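Local coordinates for lipolytic protein G-D-S-L family (Veillonella parvula DSM 2008, PDB 4RW0), which probably hydrolyses ester bonds of lipid or other acyl substrates in the manner of SGNH-type serine hydrolases, at residues S12-Y17 with F38-E43. Numbering follows the deposited sequence.
Sequences SITRGY and FTNYGE
The amide ND2 of Asn40 donates to the backbone O of Thr14 at 2.9 Å, in a nearly straight bond (N-H...O 163°). Thr14 O lies almost in the amide plane of Asn40. The same ND2 also donates to Glu27 in helix 25-32. The other end of the amide is held too: Asn40 OD1 accepts from Gly42 N at 2.9 Å, which makes an Asx turn. These bonds fix which way round the amide sits. CG of Asn40 is anti to its backbone N (chi1 -154°), and this carries the amide across to the end of helix 12-15. An alanine here would probably leave Thr14 O and Glu27 without this donor and Gly42 N without its Asx-turn acceptor.

Thr14 meets the amide a second time, through its methyl. CG2 lies 3.6 Å from Asn40 OD1 and faces Gly42 CA at 4.3 Å. Gly42 passes close to the helix; its CA is 4.4 Å from Arg15 CA. A CB on Gly42 would run into Arg15 N. The aliphatic part of Arg15 covers the next peptide, with CG 3.5 Å from Gly42 O. Its chain then bends away, and the guanidinium forms a salt bridge with Asp44.

The contact joins the short helix after strand 4-10 to the Asx turn formed by Asn40 and Gly42, on the segment led by strand 36-40, which lies beside strand 4-10 at the edge of the parallel sheet. Residues 10-12 read Gly-Asp-Ser, the GDS of the family motif, so Ser12 is probably the nucleophile. Its OG is hydrogen-bonded to His165, consistent with the catalytic pair of SGNH hydrolases. Asn40 bonds to backbone on both segments, so it ties the turn at Gly42 to the helix that begins with Ser12.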
loop_
_atom_site.group_PDB
_atom_site.type_symbol
_atom_site.label_atom_id
_atom_site.label_comp_id
_atom_site.label_asym_id
_atom_site.label_seq_id
_atom_site.Cartn_x
_atom_site.Cartn_y
_atom_site.Cartn_z
ATOM N N SER A 12 -1.914 1.287 -8.798
ATOM C CA SER A 12 -3.359 1.124 -9.072
ATOM C C SER A 12 -4.096 0.371 -7.989
ATOM O O SER A 12 -5.286 0.537 -7.827
ATOM C CB SER A 12 -3.511 0.479 -10.429
ATOM O OG SER A 12 -2.922 -0.777 -10.274
ATOM N N ILE A 13 -3.375 -0.372 -7.156
ATOM C CA ILE A 13 -3.998 -1.145 -6.087
ATOM C C ILE A 13 -4.236 -0.245 -4.876
ATOM O O ILE A 13 -5.072 -0.521 -4.036
ATOM C CB ILE A 13 -3.135 -2.393 -5.743
ATOM C CG1 ILE A 13 -3.167 -3.383 -6.909
ATOM C CG2 ILE A 13 -3.635 -3.105 -4.503
ATOM C CD1 ILE A 13 -2.212 -4.550 -6.772
ATOM N N THR A 14 -3.511 0.856 -4.767
ATOM C CA THR A 14 -3.870 1.877 -3.826
ATOM C C THR A 14 -4.953 2.851 -4.427
ATOM O O THR A 14 -5.843 3.353 -3.716
ATOM C CB THR A 14 -2.607 2.655 -3.430
ATOM O OG1 THR A 14 -1.782 1.789 -2.642
ATOM C CG2 THR A 14 -2.933 3.927 -2.678
ATOM N N ARG A 15 -4.833 3.165 -5.703
ATOM C CA ARG A 15 -5.815 4.082 -6.377
ATOM C C ARG A 15 -7.231 3.410 -6.360
ATOM O O ARG A 15 -8.228 4.071 -6.154
ATOM C CB ARG A 15 -5.422 4.330 -7.814
ATOM C CG ARG A 15 -5.893 5.632 -8.407
ATOM C CD ARG A 15 -7.219 5.484 -9.073
ATOM N NE ARG A 15 -7.225 4.670 -10.299
ATOM C CZ ARG A 15 -8.357 4.177 -10.827
ATOM N NH1 ARG A 15 -9.547 4.413 -10.275
ATOM N NH2 ARG A 15 -8.329 3.405 -11.891
ATOM N N GLY A 16 -7.291 2.104 -6.513
ATOM C CA GLY A 16 -8.569 1.373 -6.595
ATOM C C GLY A 16 -9.075 0.992 -7.989
ATOM O O GLY A 16 -10.243 1.157 -8.294
ATOM N N TYR A 17 -8.168 0.514 -8.828
ATOM C CA TYR A 17 -8.471 0.045 -10.119
ATOM C C TYR A 17 -9.030 -1.363 -9.904
ATOM O O TYR A 17 -8.368 -2.225 -9.221
ATOM C CB TYR A 17 -7.203 -0.033 -10.992
ATOM C CG TYR A 17 -7.412 -0.535 -12.408
ATOM C CD1 TYR A 17 -7.699 0.345 -13.443
ATOM C CD2 TYR A 17 -7.304 -1.873 -12.706
ATOM C CE1 TYR A 17 -7.880 -0.118 -14.738
ATOM C CE2 TYR A 17 -7.506 -2.355 -13.994
ATOM C CZ TYR A 17 -7.785 -1.465 -14.993
ATOM O OH TYR A 17 -7.998 -1.914 -16.251
ATOM N N PHE A 38 -8.641 10.927 4.309
ATOM C CA PHE A 38 -7.663 10.215 3.471
ATOM C C PHE A 38 -7.613 10.983 2.133
ATOM O O PHE A 38 -8.658 11.281 1.529
ATOM C CB PHE A 38 -8.052 8.765 3.199
ATOM C CG PHE A 38 -8.031 7.868 4.427
ATOM C CD1 PHE A 38 -9.062 7.944 5.356
ATOM C CD2 PHE A 38 -7.005 7.004 4.650
ATOM C CE1 PHE A 38 -9.073 7.129 6.468
ATOM C CE2 PHE A 38 -6.997 6.203 5.764
ATOM C CZ PHE A 38 -8.041 6.244 6.661
ATOM N N THR A 39 -6.401 11.269 1.653
ATOM C CA THR A 39 -6.210 11.742 0.302
ATOM C C THR A 39 -5.429 10.709 -0.481
ATOM O O THR A 39 -4.337 10.279 -0.077
ATOM C CB THR A 39 -5.507 13.111 0.286
ATOM O OG1 THR A 39 -6.214 13.983 1.123
ATOM C CG2 THR A 39 -5.460 13.656 -1.125
ATOM N N ASN A 40 -5.968 10.307 -1.633
ATOM C CA ASN A 40 -5.361 9.285 -2.456
ATOM C C ASN A 40 -4.468 9.851 -3.558
ATOM O O ASN A 40 -4.953 10.433 -4.460
ATOM C CB ASN A 40 -6.434 8.436 -3.081
ATOM C CG ASN A 40 -5.970 7.035 -3.428
ATOM O OD1 ASN A 40 -4.822 6.805 -3.814
ATOM N ND2 ASN A 40 -6.932 6.050 -3.337
ATOM N N TYR A 41 -3.172 9.629 -3.459
ATOM C CA TYR A 41 -2.176 10.005 -4.491
ATOM C C TYR A 41 -1.748 8.824 -5.327
ATOM O O TYR A 41 -0.781 8.859 -6.103
ATOM C CB TYR A 41 -0.971 10.676 -3.812
ATOM C CG TYR A 41 -1.192 12.025 -3.289
ATOM C CD1 TYR A 41 -1.836 12.231 -2.095
ATOM C CD2 TYR A 41 -0.715 13.161 -3.975
ATOM C CE1 TYR A 41 -2.055 13.504 -1.608
ATOM C CE2 TYR A 41 -0.921 14.469 -3.484
ATOM C CZ TYR A 41 -1.572 14.627 -2.301
ATOM O OH TYR A 41 -1.886 15.832 -1.773
ATOM N N GLY A 42 -2.499 7.717 -5.231
ATOM C CA GLY A 42 -2.166 6.561 -5.957
ATOM C C GLY A 42 -2.216 6.832 -7.442
ATOM O O GLY A 42 -3.076 7.584 -7.924
ATOM N N GLU A 43 -1.439 6.093 -8.205
ATOM C CA GLU A 43 -1.347 6.367 -9.660
ATOM C C GLU A 43 -1.231 5.042 -10.382
ATOM O O GLU A 43 -0.333 4.236 -10.134
ATOM C CB GLU A 43 -0.130 7.239 -9.956
ATOM C CG GLU A 43 0.140 7.479 -11.433
ATOM C CD GLU A 43 1.587 8.032 -11.663
ATOM O OE1 GLU A 43 2.058 8.908 -10.885
ATOM O OE2 GLU A 43 2.291 7.527 -12.578
#